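Local coordinates for protein glucuronan lyase A (Trichoderma reesei, PDB 2ZZJ) that probably cleaves beta-1,4-glucuronan as an endo-acting polysaccharide lyase of family 20, and holds a calcium ion in its beta-jelly-roll fold, at residues Arg60-Gly65 against Ser191-Arg196; Glu66-Gly71 against Val224-Thr229; Gln91-Arg96 against Asp104-Ser109; Ile158-Asp163 against Val183-Asp188. All blocks are in the same frame, centred on the assembly; numbering follows the deposited sequence.

Overall arrangement
The centres of the four contacts lie 10 to 19 Å apart in the beta-jelly roll, and together they involve both of its antiparallel sheets. Contacts 1 and 3 share one sheet, where strand 192-197 lies between strands 53-63 and 86-95; contact 2 belongs to the other, in which strand 66-76 lies between 216-227 and 152-160, the strand that runs into contact 4. Along the chain, contact 3 closes first, then contact 4, then contact 1, and contact 2 joins strands farthest apart in sequence. Y62, Y70, F92, W160 and F195 meet between the sheets, tying all four contacts into one aromatic interior. Contacts 1, 3 and 4 lie away from the calcium site, while the V224 side chain of contact 2 comes within about 9 Å of the ion.

Contact 1: residues Arg60-Gly65 against Ser191-Arg196; sequences RGYQRG and SVFQFR
Y62 and F193 form an antiparallel hydrogen-bonded pair, and their backbones are joined both ways: F193 N donates to Y62 O at 2.8 Å, and Y62 N donates to F193 O at 3.0 Å. The same carbonyl also takes a weak, strongly bent bond from G61 N. With G61 and Y62 both facing F193, this is a classic beta bulge in strand 53-63. The two aromatic side chains run side by side in the same direction, their planes only 9° apart. Y62 CG lies between its backbone N and carbonyl carbon (chi1 74°). The rings are slid apart and barely overlap; the CZ-OH end of Y62 lies over F193. Y62 OH stands 3.3 Å above the F193 plane, over its centre, while F193 CB makes a CH-pi contact 3.9 Å from the Y62 ring centroid. Among the apolar contacts, Y62 CZ reaches F193 CD2 at 3.4 Å. V192 CG2 merely comes within 3.9 Å of Q63 OE1. A water accepts from R64 N and can donate to S191 O. The buried Y62 hydroxyl bonds to T186 and S109, so its polar demand is met at the same place where it lies over an aromatic face.

Contact 2: residues Glu66-Gly71 against Val224-Thr229; sequences EEQFYG and VAVGTT
F69 and G227 exchange two backbone hydrogen bonds, F69 N to G227 O at 2.8 Å and G227 N to F69 O at 3.0 Å; G71 and A225 repeat the exchange. Between these pairs, Y70 faces V226, and CA-H...O contacts fill the gaps, as from V226 CA to F69 O at 3.4 Å. In the aromatic contacts, backbone meets ring: the T229 carbonyl carbon lies 3.4 Å above the F69 plane, over its centre, and G227 O is at the ring's edge. The Y70 side chain runs beside V226, its CE1 3.6 Å from V226 CG1. The Q68 chain bends at chi2 (-77°), which places CD; NE2 bonds back to E67 O while OE1 comes 3.5 Å from V226 CG1. A water can bridge E67 OE2 and T228 O; E67 OE1 is bonded to Q157 NE2 and Y167 OH. T229, at the N-cap of helix 230-233, caps D232 N through OG1, and F230 and V233 also touch F69. The arrangement is a regular antiparallel pairing of strands 66-76 and 216-227 within one sheet of the beta-jelly roll.

Contact 3: residues Gln91-Arg96 against Asp104-Ser109; sequences QFIANR and DDWMPS
N95 and W106 are brought together with the help of their first torsions: W106 CG is anti to its carbonyl carbon, beside the backbone N (chi1 -72°), which leads the indole off beneath N95, and N95 CG is anti to its backbone N (chi1 -174°), which places the amide carbon over the indole. The amide plane stacks on the ring, 11° from parallel. N95 CB sits above the centre of the six-membered ring of W106, 3.5 Å from its centroid and almost on the normal, a CH-pi contact. I93 approaches differently, its side chain crossing that of W106 at about a right angle and its CG1 touching CE3 at the ring edge, 3.8 Å away. The segments are the facing ends of the beta hairpin formed by strands 86-95 and 106-115. A94 and M107 make its hydrogen-bonded pair: M107 N reaches A94 O at 2.9 Å, and A94 N reaches M107 O at 3.2 Å from above the carbonyl plane. S109 N also bonds to F92 O, and R96 N to D105 O. Near the loop, D104 OD1 accepts from W106 N in an Asx turn. Water 4 spans R96 NH1 and D105 O, while R96 NE forms a salt bridge with D189. D105 CB packs 3.3 Å from R96 O, and its carboxylate accepts from G98 N and G100 N in the loop between the strands.

Contact 4: residues Ile158-Asp163 against Val183-Asp188; sequences IKWASD and VATTVD
T185 grips the backbone around W160 through its hydroxyl, which lies between its own backbone N and carbonyl carbon (chi1 54°). From there OG1 donates to K159 O at 2.7 Å and accepts from A161 N at 3.0 Å, so one side-chain oxygen bridges the backbone on either side of W160. The W160 side chain crosses that of T185 at about a right angle. T185 O lies in plane at the indole edge, 3.5 Å from CZ3, while I158 CG2 covers one face 3.4 Å above the plane, over its centre. W160 NE1 is bonded to Y70. The backbone adds a fork at A161 O, which accepts from T185 N at 2.7 Å and, from above the carbonyl plane, from T186 N at 3.2 Å. S162 OG is 3.4 Å from D188 CB and accepts a hydrogen bond from R64 NH2. A184 CB rests 3.3 Å from S162 O. Water 5 can donate to S162 O or T186 O. Because the T185 hydroxyl is at once donor to K159 O and acceptor from A161 N, it ties a loop that forms no regular strand pairing here to the backbone flanking W160.

Contact 1: residues Arg60-Gly65 against Ser191-Arg196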
loop_
_atom_site.group_PDB
_atom_site.type_symbol
_atom_site.label_atom_id
_atom_site.label_comp_id
_atom_site.label_asym_id
_atom_site.label_seq_id
_atom_site.Cartn_x
_atom_site.Cartn_y
_atom_site.Cartn_z
ATOM N N ARG A 60 -10.199 -0.267 -9.121
ATOM C CA ARG A 60 -11.028 -1.372 -8.658
ATOM C C ARG A 60 -10.264 -2.259 -7.670
ATOM O O ARG A 60 -9.885 -3.390 -7.989
ATOM C CB ARG A 60 -11.624 -2.161 -9.851
ATOM C CG ARG A 60 -12.603 -1.295 -10.728
ATOM C CD ARG A 60 -13.419 -2.090 -11.800
ATOM N NE ARG A 60 -13.981 -1.212 -12.848
ATOM C CZ ARG A 60 -15.233 -0.725 -12.843
ATOM N NH1 ARG A 60 -16.070 -1.013 -11.838
ATOM N NH2 ARG A 60 -15.660 0.057 -13.838
ATOM N N GLY A 61 -10.020 -1.734 -6.469
ATOM C CA GLY A 61 -9.291 -2.473 -5.436
ATOM C C GLY A 61 -10.131 -3.510 -4.737
ATOM O O GLY A 61 -9.854 -4.698 -4.813
ATOM N N TYR A 62 -11.161 -3.078 -4.004
ATOM C CA TYR A 62 -12.109 -4.030 -3.453
ATOM C C TYR A 62 -13.431 -3.345 -3.150
ATOM O O TYR A 62 -13.503 -2.110 -3.173
ATOM C CB TYR A 62 -11.575 -4.715 -2.202
ATOM C CG TYR A 62 -11.533 -3.881 -0.937
ATOM C CD1 TYR A 62 -10.349 -3.264 -0.524
ATOM C CD2 TYR A 62 -12.645 -3.771 -0.115
ATOM C CE1 TYR A 62 -10.300 -2.506 0.659
ATOM C CE2 TYR A 62 -12.607 -3.008 1.080
ATOM C CZ TYR A 62 -11.439 -2.376 1.459
ATOM O OH TYR A 62 -11.382 -1.613 2.631
ATOM N N GLN A 63 -14.431 -4.183 -2.886
ATOM C CA GLN A 63 -15.709 -3.786 -2.293
ATOM C C GLN A 63 -16.023 -4.820 -1.236
ATOM O O GLN A 63 -15.745 -5.996 -1.422
ATOM C CB GLN A 63 -16.774 -3.812 -3.380
ATOM C CG GLN A 63 -18.100 -3.247 -2.979
ATOM C CD GLN A 63 -19.028 -3.108 -4.172
ATOM O OE1 GLN A 63 -18.661 -3.422 -5.318
ATOM N NE2 GLN A 63 -20.222 -2.616 -3.919
ATOM N N ARG A 64 -16.564 -4.393 -0.094
ATOM C CA ARG A 64 -16.941 -5.310 0.972
ATOM C C ARG A 64 -17.811 -6.465 0.452
ATOM O O ARG A 64 -18.593 -6.281 -0.471
ATOM C CB ARG A 64 -17.661 -4.497 2.036
ATOM C CG ARG A 64 -18.553 -5.225 2.945
ATOM C CD ARG A 64 -19.811 -4.397 2.986
ATOM N NE ARG A 64 -20.364 -4.299 4.314
ATOM C CZ ARG A 64 -21.482 -3.645 4.608
ATOM N NH1 ARG A 64 -22.175 -3.018 3.669
ATOM N NH2 ARG A 64 -21.891 -3.627 5.858
ATOM N N GLY A 65 -17.622 -7.654 1.005
ATOM C CA GLY A 65 -18.357 -8.845 0.570
ATOM C C GLY A 65 -17.672 -9.715 -0.465
ATOM O O GLY A 65 -18.318 -10.574 -1.086
ATOM N N SER A 191 -18.576 1.131 -0.406
ATOM C CA SER A 191 -17.654 1.961 -1.191
ATOM C C SER A 191 -16.699 1.022 -1.958
ATOM O O SER A 191 -16.404 -0.065 -1.488
ATOM C CB SER A 191 -16.811 2.867 -0.266
ATOM O OG SER A 191 -17.538 3.346 0.878
ATOM N N VAL A 192 -16.246 1.452 -3.126
ATOM C CA VAL A 192 -15.202 0.733 -3.857
ATOM C C VAL A 192 -13.873 1.421 -3.524
ATOM O O VAL A 192 -13.710 2.606 -3.767
ATOM C CB VAL A 192 -15.465 0.703 -5.376
ATOM C CG1 VAL A 192 -14.297 0.036 -6.119
ATOM C CG2 VAL A 192 -16.775 -0.041 -5.672
ATOM N N PHE A 193 -12.966 0.663 -2.918
ATOM C CA PHE A 193 -11.646 1.178 -2.501
ATOM C C PHE A 193 -10.653 0.957 -3.625
ATOM O O PHE A 193 -10.618 -0.145 -4.214
ATOM C CB PHE A 193 -11.176 0.387 -1.311
ATOM C CG PHE A 193 -11.788 0.819 0.003
ATOM C CD1 PHE A 193 -11.071 1.649 0.868
ATOM C CD2 PHE A 193 -13.077 0.385 0.386
ATOM C CE1 PHE A 193 -11.615 2.034 2.102
ATOM C CE2 PHE A 193 -13.636 0.757 1.630
ATOM C CZ PHE A 193 -12.920 1.587 2.480
ATOM N N GLN A 194 -9.841 1.971 -3.909
ATOM C CA GLN A 194 -8.749 1.848 -4.868
ATOM C C GLN A 194 -7.640 1.022 -4.231
ATOM O O GLN A 194 -7.528 0.964 -3.011
ATOM C CB GLN A 194 -8.165 3.210 -5.206
ATOM C CG GLN A 194 -9.172 4.279 -5.589
ATOM C CD GLN A 194 -8.500 5.583 -5.808
ATOM O OE1 GLN A 194 -7.421 5.840 -5.267
ATOM N NE2 GLN A 194 -9.129 6.448 -6.605
ATOM N N PHE A 195 -6.832 0.376 -5.072
ATOM C CA PHE A 195 -5.609 -0.275 -4.607
ATOM C C PHE A 195 -4.491 0.552 -5.214
ATOM O O PHE A 195 -4.381 0.663 -6.450
ATOM C CB PHE A 195 -5.567 -1.711 -5.108
ATOM C CG PHE A 195 -4.281 -2.425 -4.796
ATOM C CD1 PHE A 195 -3.674 -2.293 -3.540
ATOM C CD2 PHE A 195 -3.668 -3.219 -5.776
ATOM C CE1 PHE A 195 -2.469 -2.973 -3.228
ATOM C CE2 PHE A 195 -2.440 -3.913 -5.480
ATOM C CZ PHE A 195 -1.856 -3.781 -4.223
ATOM N N ARG A 196 -3.686 1.174 -4.356
ATOM C CA ARG A 196 -2.568 1.972 -4.823
ATOM C C ARG A 196 -1.248 1.335 -4.405
ATOM O O ARG A 196 -1.122 0.806 -3.269
ATOM C CB ARG A 196 -2.606 3.366 -4.219
ATOM C CG ARG A 196 -3.899 4.121 -4.489
ATOM C CD ARG A 196 -3.705 5.507 -3.987
ATOM N NE ARG A 196 -4.909 6.310 -4.168
ATOM C CZ ARG A 196 -5.053 7.525 -3.649
ATOM N NH1 ARG A 196 -4.064 8.076 -2.924
ATOM N NH2 ARG A 196 -6.194 8.175 -3.844
HETATM O O HOH W 1 -17.080 -1.626 0.829
#

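Contact 2: residues Glu66-Gly71 against Val224-Thr229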
loop_
_atom_site.group_PDB
_atom_site.type_symbol
_atom_site.label_atom_id
_atom_site.label_comp_id
_atom_site.label_asym_id
_atom_site.label_seq_id
_atom_site.Cartn_x
_atom_site.Cartn_y
_atom_site.Cartn_z
ATOM N N GLU A 66 -16.368 -9.508 -0.658
ATOM C CA GLU A 66 -15.582 -10.378 -1.538
ATOM C C GLU A 66 -14.244 -10.731 -0.919
ATOM O O GLU A 66 -13.760 -10.024 -0.031
ATOM C CB GLU A 66 -15.368 -9.713 -2.878
ATOM C CG GLU A 66 -14.596 -8.437 -2.798
ATOM C CD GLU A 66 -14.502 -7.737 -4.119
ATOM O OE1 GLU A 66 -15.148 -8.195 -5.082
ATOM O OE2 GLU A 66 -13.784 -6.724 -4.217
ATOM N N GLU A 67 -13.675 -11.846 -1.372
ATOM C CA GLU A 67 -12.308 -12.218 -1.036
ATOM C C GLU A 67 -11.505 -11.867 -2.267
ATOM O O GLU A 67 -11.992 -12.055 -3.404
ATOM C CB GLU A 67 -12.185 -13.727 -0.768
ATOM C CG GLU A 67 -10.724 -14.148 -0.429
ATOM C CD GLU A 67 -10.396 -15.639 -0.688
ATOM O OE1 GLU A 67 -9.601 -16.213 0.094
ATOM O OE2 GLU A 67 -10.909 -16.237 -1.657
ATOM N N GLN A 68 -10.302 -11.320 -2.057
ATOM C CA GLN A 68 -9.375 -11.070 -3.173
ATOM C C GLN A 68 -7.945 -11.389 -2.727
ATOM O O GLN A 68 -7.644 -11.313 -1.538
ATOM C CB GLN A 68 -9.453 -9.612 -3.591
ATOM C CG GLN A 68 -10.804 -9.156 -4.230
ATOM C CD GLN A 68 -10.950 -9.610 -5.680
ATOM O OE1 GLN A 68 -10.512 -8.933 -6.614
ATOM N NE2 GLN A 68 -11.587 -10.746 -5.870
ATOM N N PHE A 69 -7.078 -11.716 -3.693
ATOM C CA PHE A 69 -5.632 -11.788 -3.460
ATOM C C PHE A 69 -4.997 -10.574 -4.154
ATOM O O PHE A 69 -5.455 -10.136 -5.230
ATOM C CB PHE A 69 -5.035 -13.057 -4.079
ATOM C CG PHE A 69 -5.344 -14.342 -3.310
ATOM C CD1 PHE A 69 -4.388 -14.928 -2.485
ATOM C CD2 PHE A 69 -6.590 -14.960 -3.430
ATOM C CE1 PHE A 69 -4.656 -16.121 -1.820
ATOM C CE2 PHE A 69 -6.862 -16.161 -2.756
ATOM C CZ PHE A 69 -5.904 -16.724 -1.953
ATOM N N TYR A 70 -3.929 -10.055 -3.550
ATOM C CA TYR A 70 -3.134 -8.956 -4.119
ATOM C C TYR A 70 -1.665 -9.361 -4.010
ATOM O O TYR A 70 -1.256 -9.912 -2.990
ATOM C CB TYR A 70 -3.331 -7.681 -3.280
ATOM C CG TYR A 70 -4.796 -7.323 -3.172
ATOM C CD1 TYR A 70 -5.402 -6.463 -4.113
ATOM C CD2 TYR A 70 -5.598 -7.899 -2.187
ATOM C CE1 TYR A 70 -6.792 -6.170 -4.030
ATOM C CE2 TYR A 70 -6.974 -7.610 -2.118
ATOM C CZ TYR A 70 -7.532 -6.738 -3.026
ATOM O OH TYR A 70 -8.873 -6.459 -2.952
ATOM N N GLY A 71 -0.872 -9.063 -5.030
ATOM C CA GLY A 71 0.558 -9.384 -5.000
ATOM C C GLY A 71 1.318 -8.205 -5.601
ATOM O O GLY A 71 0.829 -7.546 -6.544
ATOM N N VAL A 224 2.657 -6.425 -10.300
ATOM C CA VAL A 224 1.488 -6.195 -9.447
ATOM C C VAL A 224 0.300 -6.929 -10.043
ATOM O O VAL A 224 0.123 -6.923 -11.281
ATOM C CB VAL A 224 1.146 -4.676 -9.337
ATOM C CG1 VAL A 224 0.032 -4.439 -8.279
ATOM C CG2 VAL A 224 2.406 -3.839 -8.972
ATOM N N ALA A 225 -0.516 -7.548 -9.189
ATOM C CA ALA A 225 -1.660 -8.340 -9.660
ATOM C C ALA A 225 -2.764 -8.360 -8.615
ATOM O O ALA A 225 -2.477 -8.279 -7.389
ATOM C CB ALA A 225 -1.237 -9.805 -9.991
ATOM N N VAL A 226 -4.011 -8.482 -9.116
ATOM C CA VAL A 226 -5.178 -8.711 -8.271
ATOM C C VAL A 226 -5.883 -9.911 -8.885
ATOM O O VAL A 226 -5.994 -10.003 -10.114
ATOM C CB VAL A 226 -6.163 -7.485 -8.220
ATOM C CG1 VAL A 226 -7.306 -7.781 -7.221
ATOM C CG2 VAL A 226 -5.409 -6.184 -7.843
ATOM N N GLY A 227 -6.318 -10.844 -8.050
ATOM C CA GLY A 227 -6.947 -12.059 -8.558
ATOM C C GLY A 227 -7.622 -12.853 -7.475
ATOM O O GLY A 227 -7.802 -12.369 -6.348
ATOM N N THR A 228 -7.980 -14.089 -7.812
ATOM C CA THR A 228 -8.812 -14.898 -6.920
ATOM C C THR A 228 -8.081 -16.070 -6.297
ATOM O O THR A 228 -8.641 -16.758 -5.457
ATOM C CB THR A 228 -10.100 -15.399 -7.627
ATOM O OG1 THR A 228 -9.745 -16.228 -8.716
ATOM C CG2 THR A 228 -10.898 -14.211 -8.178
ATOM N N THR A 229 -6.824 -16.281 -6.690
ATOM C CA THR A 229 -5.985 -17.333 -6.078
ATOM C C THR A 229 -4.613 -16.758 -5.728
ATOM O O THR A 229 -4.237 -15.697 -6.243
ATOM C CB THR A 229 -5.828 -18.558 -7.012
ATOM O OG1 THR A 229 -4.977 -18.247 -8.135
ATOM C CG2 THR A 229 -7.211 -19.003 -7.542
HETATM O O HOH W 2 -10.861 -15.254 -4.118
#

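Contact 3: residues Gln91-Arg96 against Asp104-Ser109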
loop_
_atom_site.group_PDB
_atom_site.type_symbol
_atom_site.label_atom_id
_atom_site.label_comp_id
_atom_site.label_asym_id
_atom_site.label_seq_id
_atom_site.Cartn_x
_atom_site.Cartn_y
_atom_site.Cartn_z
ATOM N N GLN A 91 -1.516 1.092 -0.413
ATOM C CA GLN A 91 -2.699 1.365 0.416
ATOM C C GLN A 91 -3.964 1.149 -0.348
ATOM O O GLN A 91 -3.973 1.329 -1.586
ATOM C CB GLN A 91 -2.680 2.799 0.950
ATOM C CG GLN A 91 -2.562 3.908 -0.081
ATOM C CD GLN A 91 -2.882 5.296 0.514
ATOM O OE1 GLN A 91 -3.593 5.398 1.513
ATOM N NE2 GLN A 91 -2.345 6.347 -0.092
ATOM N N PHE A 92 -5.004 0.779 0.396
ATOM C CA PHE A 92 -6.382 0.792 -0.108
ATOM C C PHE A 92 -7.050 2.031 0.412
ATOM O O PHE A 92 -6.914 2.373 1.617
ATOM C CB PHE A 92 -7.123 -0.431 0.384
ATOM C CG PHE A 92 -6.617 -1.718 -0.217
ATOM C CD1 PHE A 92 -7.161 -2.183 -1.432
ATOM C CD2 PHE A 92 -5.621 -2.457 0.406
ATOM C CE1 PHE A 92 -6.726 -3.385 -1.995
ATOM C CE2 PHE A 92 -5.166 -3.658 -0.172
ATOM C CZ PHE A 92 -5.727 -4.104 -1.381
ATOM N N ILE A 93 -7.773 2.704 -0.474
ATOM C CA ILE A 93 -8.364 3.990 -0.129
ATOM C C ILE A 93 -9.603 4.290 -0.975
ATOM O O ILE A 93 -9.603 4.121 -2.219
ATOM C CB ILE A 93 -7.286 5.126 -0.198
ATOM C CG1 ILE A 93 -7.850 6.492 0.267
ATOM C CG2 ILE A 93 -6.628 5.197 -1.606
ATOM C CD1 ILE A 93 -6.796 7.568 0.270
ATOM N N ALA A 94 -10.656 4.752 -0.288
ATOM C CA ALA A 94 -11.912 5.137 -0.942
ATOM C C ALA A 94 -12.233 6.595 -0.656
ATOM O O ALA A 94 -11.977 7.084 0.445
ATOM C CB ALA A 94 -13.037 4.300 -0.435
ATOM N N ASN A 95 -12.807 7.264 -1.642
ATOM C CA ASN A 95 -13.448 8.545 -1.421
ATOM C C ASN A 95 -14.911 8.270 -1.117
ATOM O O ASN A 95 -15.610 7.583 -1.888
ATOM C CB ASN A 95 -13.302 9.451 -2.639
ATOM C CG ASN A 95 -13.837 10.858 -2.387
ATOM O OD1 ASN A 95 -13.840 11.344 -1.257
ATOM N ND2 ASN A 95 -14.272 11.512 -3.440
ATOM N N ARG A 96 -15.347 8.768 0.036
ATOM C CA ARG A 96 -16.652 8.474 0.566
ATOM C C ARG A 96 -17.387 9.802 0.819
ATOM O O ARG A 96 -17.690 10.118 1.982
ATOM C CB ARG A 96 -16.487 7.709 1.869
ATOM C CG ARG A 96 -15.909 6.335 1.690
ATOM C CD ARG A 96 -15.484 5.738 2.984
ATOM N NE ARG A 96 -16.584 5.230 3.800
ATOM C CZ ARG A 96 -16.872 5.680 5.023
ATOM N NH1 ARG A 96 -16.138 6.655 5.560
ATOM N NH2 ARG A 96 -17.875 5.136 5.720
ATOM N N ASP A 104 -11.437 15.196 5.705
ATOM C CA ASP A 104 -12.045 15.086 4.368
ATOM C C ASP A 104 -12.730 13.733 4.255
ATOM O O ASP A 104 -12.890 13.032 5.265
ATOM C CB ASP A 104 -11.040 15.322 3.237
ATOM C CG ASP A 104 -9.974 14.237 3.154
ATOM O OD1 ASP A 104 -10.197 13.112 3.663
ATOM O OD2 ASP A 104 -8.914 14.516 2.553
ATOM N N ASP A 105 -13.159 13.359 3.054
ATOM C CA ASP A 105 -13.955 12.141 2.952
ATOM C C ASP A 105 -13.183 10.954 2.392
ATOM O O ASP A 105 -13.761 9.878 2.219
ATOM C CB ASP A 105 -15.272 12.365 2.185
ATOM C CG ASP A 105 -16.360 13.054 3.036
ATOM O OD1 ASP A 105 -17.046 13.928 2.462
ATOM O OD2 ASP A 105 -16.548 12.718 4.240
ATOM N N TRP A 106 -11.890 11.155 2.142
ATOM C CA TRP A 106 -11.005 10.051 1.742
ATOM C C TRP A 106 -10.635 9.277 2.976
ATOM O O TRP A 106 -10.183 9.873 3.958
ATOM C CB TRP A 106 -9.737 10.586 1.108
ATOM C CG TRP A 106 -9.943 11.136 -0.227
ATOM C CD1 TRP A 106 -10.250 12.433 -0.542
ATOM C CD2 TRP A 106 -9.876 10.425 -1.468
ATOM N NE1 TRP A 106 -10.380 12.572 -1.908
ATOM C CE2 TRP A 106 -10.149 11.357 -2.501
ATOM C CE3 TRP A 106 -9.624 9.084 -1.813
ATOM C CZ2 TRP A 106 -10.162 10.995 -3.854
ATOM C CZ3 TRP A 106 -9.629 8.730 -3.151
ATOM C CH2 TRP A 106 -9.899 9.682 -4.160
ATOM N N MET A 107 -10.845 7.964 2.951
ATOM C CA MET A 107 -10.460 7.125 4.065
ATOM C C MET A 107 -9.602 5.973 3.573
ATOM O O MET A 107 -10.106 5.089 2.867
ATOM C CB MET A 107 -11.668 6.548 4.790
ATOM C CG MET A 107 -11.353 6.051 6.155
ATOM S SD MET A 107 -12.399 4.741 6.718
ATOM C CE MET A 107 -11.729 3.305 5.849
ATOM N N PRO A 108 -8.310 5.979 3.935
ATOM C CA PRO A 108 -7.553 4.737 3.688
ATOM C C PRO A 108 -7.994 3.657 4.644
ATOM O O PRO A 108 -8.248 3.927 5.835
ATOM C CB PRO A 108 -6.092 5.129 3.981
ATOM C CG PRO A 108 -6.168 6.371 4.892
ATOM C CD PRO A 108 -7.493 7.060 4.531
ATOM N N SER A 109 -8.077 2.427 4.157
ATOM C CA SER A 109 -8.322 1.314 5.055
ATOM C C SER A 109 -7.020 0.578 5.352
ATOM O O SER A 109 -6.218 0.993 6.219
ATOM C CB SER A 109 -9.409 0.372 4.504
ATOM O OG SER A 109 -9.127 -0.109 3.193
HETATM O O HOH W 3 -13.669 13.816 -0.071
HETATM O O HOH W 4 -14.477 8.807 4.815
#

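Contact 4: residues Ile158-Asp163 against Val183-Asp188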
loop_
_atom_site.group_PDB
_atom_site.type_symbol
_atom_site.label_atom_id
_atom_site.label_comp_id
_atom_site.label_asym_id
_atom_site.label_seq_id
_atom_site.Cartn_x
_atom_site.Cartn_y
_atom_site.Cartn_z
ATOM N N ILE A 158 -7.214 -11.397 1.442
ATOM C CA ILE A 158 -8.083 -10.684 2.351
ATOM C C ILE A 158 -9.527 -10.967 1.987
ATOM O O ILE A 158 -9.920 -10.741 0.839
ATOM C CB ILE A 158 -7.817 -9.146 2.374
ATOM C CG1 ILE A 158 -6.351 -8.856 2.752
ATOM C CG2 ILE A 158 -8.729 -8.447 3.422
ATOM C CD1 ILE A 158 -5.937 -7.411 2.654
ATOM N N LYS A 159 -10.329 -11.401 2.969
ATOM C CA LYS A 159 -11.785 -11.396 2.772
ATOM C C LYS A 159 -12.310 -10.119 3.417
ATOM O O LYS A 159 -12.187 -9.939 4.638
ATOM C CB LYS A 159 -12.426 -12.628 3.395
ATOM C CG LYS A 159 -13.943 -12.641 3.326
ATOM C CD LYS A 159 -14.469 -13.871 4.080
ATOM C CE LYS A 159 -16.001 -13.856 4.204
ATOM N NZ LYS A 159 -16.672 -13.825 2.868
ATOM N N TRP A 160 -12.836 -9.232 2.581
ATOM C CA TRP A 160 -13.290 -7.902 2.990
ATOM C C TRP A 160 -14.704 -8.036 3.581
ATOM O O TRP A 160 -15.654 -8.299 2.849
ATOM C CB TRP A 160 -13.287 -6.959 1.797
ATOM C CG TRP A 160 -11.891 -6.787 1.171
ATOM C CD1 TRP A 160 -11.450 -7.292 -0.027
ATOM C CD2 TRP A 160 -10.779 -6.071 1.742
ATOM N NE1 TRP A 160 -10.121 -6.932 -0.239
ATOM C CE2 TRP A 160 -9.690 -6.179 0.825
ATOM C CE3 TRP A 160 -10.589 -5.365 2.948
ATOM C CZ2 TRP A 160 -8.446 -5.577 1.062
ATOM C CZ3 TRP A 160 -9.344 -4.763 3.193
ATOM C CH2 TRP A 160 -8.290 -4.880 2.262
ATOM N N ALA A 161 -14.791 -7.887 4.897
ATOM C CA ALA A 161 -16.054 -8.010 5.642
ATOM C C ALA A 161 -16.092 -7.000 6.790
ATOM O O ALA A 161 -15.050 -6.679 7.381
ATOM C CB ALA A 161 -16.206 -9.434 6.195
ATOM N N SER A 162 -17.290 -6.499 7.104
ATOM C CA SER A 162 -17.469 -5.655 8.303
ATOM C C SER A 162 -17.983 -6.449 9.507
ATOM O O SER A 162 -17.954 -5.952 10.619
ATOM C CB SER A 162 -18.353 -4.455 8.007
ATOM O OG SER A 162 -19.627 -4.859 7.548
ATOM N N ASP A 163 -18.442 -7.679 9.245
ATOM C CA ASP A 163 -18.646 -8.754 10.224
ATOM C C ASP A 163 -17.348 -9.214 10.826
ATOM O O ASP A 163 -16.291 -8.971 10.257
ATOM C CB ASP A 163 -19.086 -10.010 9.474
ATOM C CG ASP A 163 -20.512 -9.981 9.060
ATOM O OD1 ASP A 163 -21.108 -11.078 9.093
ATOM O OD2 ASP A 163 -21.033 -8.899 8.682
ATOM N N VAL A 183 -12.366 -11.848 11.683
ATOM C CA VAL A 183 -12.174 -10.440 12.036
ATOM C C VAL A 183 -12.877 -9.584 11.011
ATOM O O VAL A 183 -13.066 -10.011 9.857
ATOM C CB VAL A 183 -10.672 -10.023 12.096
ATOM C CG1 VAL A 183 -10.025 -10.493 13.364
ATOM C CG2 VAL A 183 -9.894 -10.518 10.854
ATOM N N ALA A 184 -13.282 -8.381 11.426
ATOM C CA ALA A 184 -13.828 -7.389 10.515
ATOM C C ALA A 184 -12.664 -6.614 9.872
ATOM O O ALA A 184 -11.867 -5.976 10.577
ATOM C CB ALA A 184 -14.734 -6.418 11.261
ATOM N N THR A 185 -12.580 -6.664 8.548
ATOM C CA THR A 185 -11.432 -6.092 7.811
ATOM C C THR A 185 -11.706 -4.785 7.020
ATOM O O THR A 185 -10.788 -4.235 6.377
ATOM C CB THR A 185 -10.897 -7.116 6.813
ATOM O OG1 THR A 185 -11.980 -7.564 5.979
ATOM C CG2 THR A 185 -10.226 -8.275 7.532
ATOM N N THR A 186 -12.959 -4.321 6.999
ATOM C CA THR A 186 -13.326 -3.057 6.361
ATOM C C THR A 186 -14.523 -2.434 7.094
ATOM O O THR A 186 -15.145 -3.095 7.936
ATOM C CB THR A 186 -13.595 -3.180 4.818
ATOM O OG1 THR A 186 -13.595 -1.886 4.189
ATOM C CG2 THR A 186 -14.911 -3.921 4.502
ATOM N N VAL A 187 -14.825 -1.178 6.771
ATOM C CA VAL A 187 -15.978 -0.479 7.338
ATOM C C VAL A 187 -17.296 -1.029 6.776
ATOM O O VAL A 187 -17.323 -1.633 5.701
ATOM C CB VAL A 187 -15.889 1.085 7.155
ATOM C CG1 VAL A 187 -14.734 1.661 7.988
ATOM C CG2 VAL A 187 -15.744 1.488 5.714
ATOM N N ASP A 188 -18.388 -0.822 7.513
ATOM C CA ASP A 188 -19.671 -1.410 7.133
ATOM C C ASP A 188 -20.453 -0.633 6.056
ATOM O O ASP A 188 -21.626 -0.306 6.260
ATOM C CB ASP A 188 -20.540 -1.710 8.382
ATOM C CG ASP A 188 -20.924 -0.451 9.176
ATOM O OD1 ASP A 188 -20.368 0.635 8.898
ATOM O OD2 ASP A 188 -21.806 -0.555 10.079
HETATM O O HOH W 5 -16.638 -3.053 10.535
#